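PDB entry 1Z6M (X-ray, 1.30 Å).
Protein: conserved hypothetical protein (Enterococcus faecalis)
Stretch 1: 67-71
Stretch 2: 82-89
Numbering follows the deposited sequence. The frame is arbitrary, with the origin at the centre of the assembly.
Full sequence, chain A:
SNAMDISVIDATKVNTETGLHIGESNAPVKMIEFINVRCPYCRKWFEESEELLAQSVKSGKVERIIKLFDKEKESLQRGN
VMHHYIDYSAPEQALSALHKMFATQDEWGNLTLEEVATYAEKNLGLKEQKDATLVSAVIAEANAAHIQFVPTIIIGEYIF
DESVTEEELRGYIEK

Stretch 1, residues 67-71: KLFDK
Stretch 2 (82-89) MHHYIDYS

One carboxylate holds two consecutive histidines. Asp70, chi1 m and chi2 near 2°, takes a hydrogen bond on each oxygen: His83 ND1 to Asp70 OD1 at 2.8 Å, with an N-H...O angle of 163°, and His84 NE2 to Asp70 OD2 at 2.6 Å and 154°. The two rings present different nitrogens, and both meet the carboxylate at their edges, near the ring plane. The rule to read here is that adjacent histidines can share one carboxylate, an oxygen each, while a face of His83 stays free for aliphatic packing. Asp70 CB points sideways, yet its end reaches the partner stretch.

The backbone runs as follows. Lys67 and Leu68 finish a strand, and extended phi/psi values continue through Phe69 (-95/105) and Asp70 (-69/132). In the second stretch Met82 is helical, and His83 to Ile86 form a type I turn, with phi/psi of -88/2 at His84 and -106/12 at Tyr85; Tyr85 N hydrogen-bonds Met82 O at 3.0 Å. In register, Leu68 CA lies 6.3 Å from His83 CA.

The CA-to-CB bond of His83, chi1 m and chi2 170°, points toward the first stretch, and the ring is used on several sides. Leu68 CB sits 3.7 Å from the His83 ring centroid, only 9° off the normal, a CH-pi contact over one face. At the ring edge, Phe69 O comes within 3.4 Å of His83 CE1, while His83 NE2 is hydrogen-bonded elsewhere in the structure. Phe69 contributes this carbonyl while its CA-to-CB bond (chi1 t) points away.

The CA-to-CB bond of Leu68, chi1 m and chi2 t, points toward the second stretch, and Leu68 is the most covered residue of its stretch. Leu68 CD1 packs 3.7 Å from Ile86 CG1 (Ile86 m, m) and 3.5 Å from Tyr88 OH. Tyr88, chi1 m and chi2 93°, extends that hydroxyl to a water 2.9 Å away from Tyr88 OH; the same water accepts from Leu68 N at 2.9 Å, linking strand backbone to tyrosine.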

# COMPACT_ATOMS: atom_id res chain seq x y z
N LYS A 67 -1.47 3.90 -0.31
CA LYS A 67 -2.36 4.29 0.77
C LYS A 67 -2.30 3.23 1.85
O LYS A 67 -2.84 2.13 1.68
CB LYS A 67 -3.78 4.48 0.23
CG LYS A 67 -3.82 5.62 -0.80
CD LYS A 67 -5.18 5.80 -1.43
CE LYS A 67 -5.16 6.83 -2.55
NZ LYS A 67 -5.24 8.26 -2.06
N LEU A 68 -1.64 3.57 2.95
CA LEU A 68 -1.44 2.62 4.06
C LEU A 68 -2.69 2.64 4.92
O LEU A 68 -2.96 3.61 5.63
CB LEU A 68 -0.17 2.95 4.83
CG LEU A 68 1.10 2.90 3.98
CD1 LEU A 68 2.31 3.23 4.84
CD2 LEU A 68 1.31 1.56 3.29
N PHE A 69 -3.46 1.56 4.79
CA PHE A 69 -4.81 1.45 5.34
C PHE A 69 -4.71 0.74 6.69
O PHE A 69 -4.48 -0.49 6.75
CB PHE A 69 -5.62 0.62 4.32
CG PHE A 69 -7.12 0.58 4.53
CD1 PHE A 69 -7.77 1.18 5.61
CD2 PHE A 69 -7.90 -0.14 3.62
CE1 PHE A 69 -9.16 1.07 5.75
CE2 PHE A 69 -9.27 -0.25 3.75
CZ PHE A 69 -9.90 0.35 4.83
N ASP A 70 -4.84 1.51 7.78
CA ASP A 70 -4.91 0.88 9.12
C ASP A 70 -6.23 0.13 9.24
O ASP A 70 -7.29 0.69 8.93
CB ASP A 70 -4.78 1.85 10.31
CG ASP A 70 -3.45 2.62 10.34
OD1 ASP A 70 -2.59 2.48 9.43
OD2 ASP A 70 -3.26 3.36 11.34
N LYS A 71 -6.17 -1.11 9.72
CA LYS A 71 -7.32 -1.99 9.69
C LYS A 71 -7.64 -2.49 11.09
O LYS A 71 -6.79 -2.46 11.97
CB LYS A 71 -7.06 -3.19 8.78
CG LYS A 71 -6.92 -2.87 7.30
CD LYS A 71 -8.22 -2.40 6.67
CE LYS A 71 -9.25 -3.50 6.54
NZ LYS A 71 -10.59 -2.90 6.36
N MSE A 82 3.33 -0.41 12.15
CA MSE A 82 4.38 -0.18 11.16
C MSE A 82 4.10 1.00 10.24
O MSE A 82 5.02 1.74 9.88
CB MSE A 82 4.63 -1.45 10.35
CG MSE A 82 5.48 -2.48 11.08
SE MSE A 82 7.26 -1.97 11.20
CE MSE A 82 7.90 -3.29 12.28
N HIS A 83 2.83 1.19 9.87
CA HIS A 83 2.44 2.30 9.01
C HIS A 83 2.84 3.65 9.59
O HIS A 83 3.01 4.62 8.86
CB HIS A 83 0.94 2.31 8.80
CG HIS A 83 0.44 1.16 7.98
ND1 HIS A 83 -0.91 0.89 7.86
CD2 HIS A 83 1.08 0.24 7.24
CE1 HIS A 83 -1.07 -0.15 7.06
NE2 HIS A 83 0.13 -0.57 6.68
N HIS A 84 2.97 3.71 10.91
CA HIS A 84 3.24 4.98 11.58
C HIS A 84 4.73 5.30 11.67
O HIS A 84 5.09 6.33 12.24
CB HIS A 84 2.56 5.00 12.95
CG HIS A 84 1.12 4.63 12.89
ND1 HIS A 84 0.46 4.03 13.94
CD2 HIS A 84 0.21 4.73 11.89
CE1 HIS A 84 -0.80 3.79 13.59
NE2 HIS A 84 -0.97 4.20 12.35
N TYR A 85 5.57 4.42 11.11
CA TYR A 85 7.02 4.60 11.04
C TYR A 85 7.48 4.98 9.64
O TYR A 85 8.67 4.97 9.33
CB TYR A 85 7.75 3.34 11.55
CG TYR A 85 7.65 3.18 13.05
CD1 TYR A 85 6.51 2.62 13.64
CD2 TYR A 85 8.68 3.61 13.87
CE1 TYR A 85 6.41 2.50 15.02
CE2 TYR A 85 8.59 3.49 15.25
CZ TYR A 85 7.44 2.94 15.82
OH TYR A 85 7.34 2.83 17.19
N ILE A 86 6.51 5.32 8.78
CA ILE A 86 6.78 5.68 7.40
C ILE A 86 7.07 7.16 7.29
O ILE A 86 6.27 8.00 7.74
CB ILE A 86 5.62 5.22 6.48
CG1 ILE A 86 5.62 3.69 6.36
CG2 ILE A 86 5.68 5.90 5.11
CD1 ILE A 86 6.78 3.10 5.56
N ASP A 87 8.22 7.47 6.70
CA ASP A 87 8.68 8.83 6.54
C ASP A 87 8.15 9.40 5.23
O ASP A 87 8.76 9.22 4.18
CB ASP A 87 10.20 8.89 6.56
CG ASP A 87 10.74 10.31 6.50
OD1 ASP A 87 9.92 11.26 6.41
OD2 ASP A 87 11.97 10.48 6.55
N TYR A 88 7.01 10.08 5.30
CA TYR A 88 6.38 10.62 4.11
C TYR A 88 7.18 11.73 3.43
O TYR A 88 6.93 12.05 2.27
CB TYR A 88 4.93 11.06 4.38
CG TYR A 88 3.99 9.89 4.55
CD1 TYR A 88 3.72 9.38 5.82
CD2 TYR A 88 3.41 9.28 3.44
CE1 TYR A 88 2.86 8.30 5.98
CE2 TYR A 88 2.55 8.19 3.59
CZ TYR A 88 2.29 7.70 4.86
OH TYR A 88 1.44 6.62 5.01
N SER A 89 8.15 12.30 4.16
CA SER A 89 9.02 13.36 3.62
C SER A 89 10.09 12.81 2.67
O SER A 89 10.73 13.58 1.95
CB SER A 89 9.67 14.14 4.76
OG SER A 89 10.77 13.43 5.31
O HOH W 1 -0.39 6.15 2.86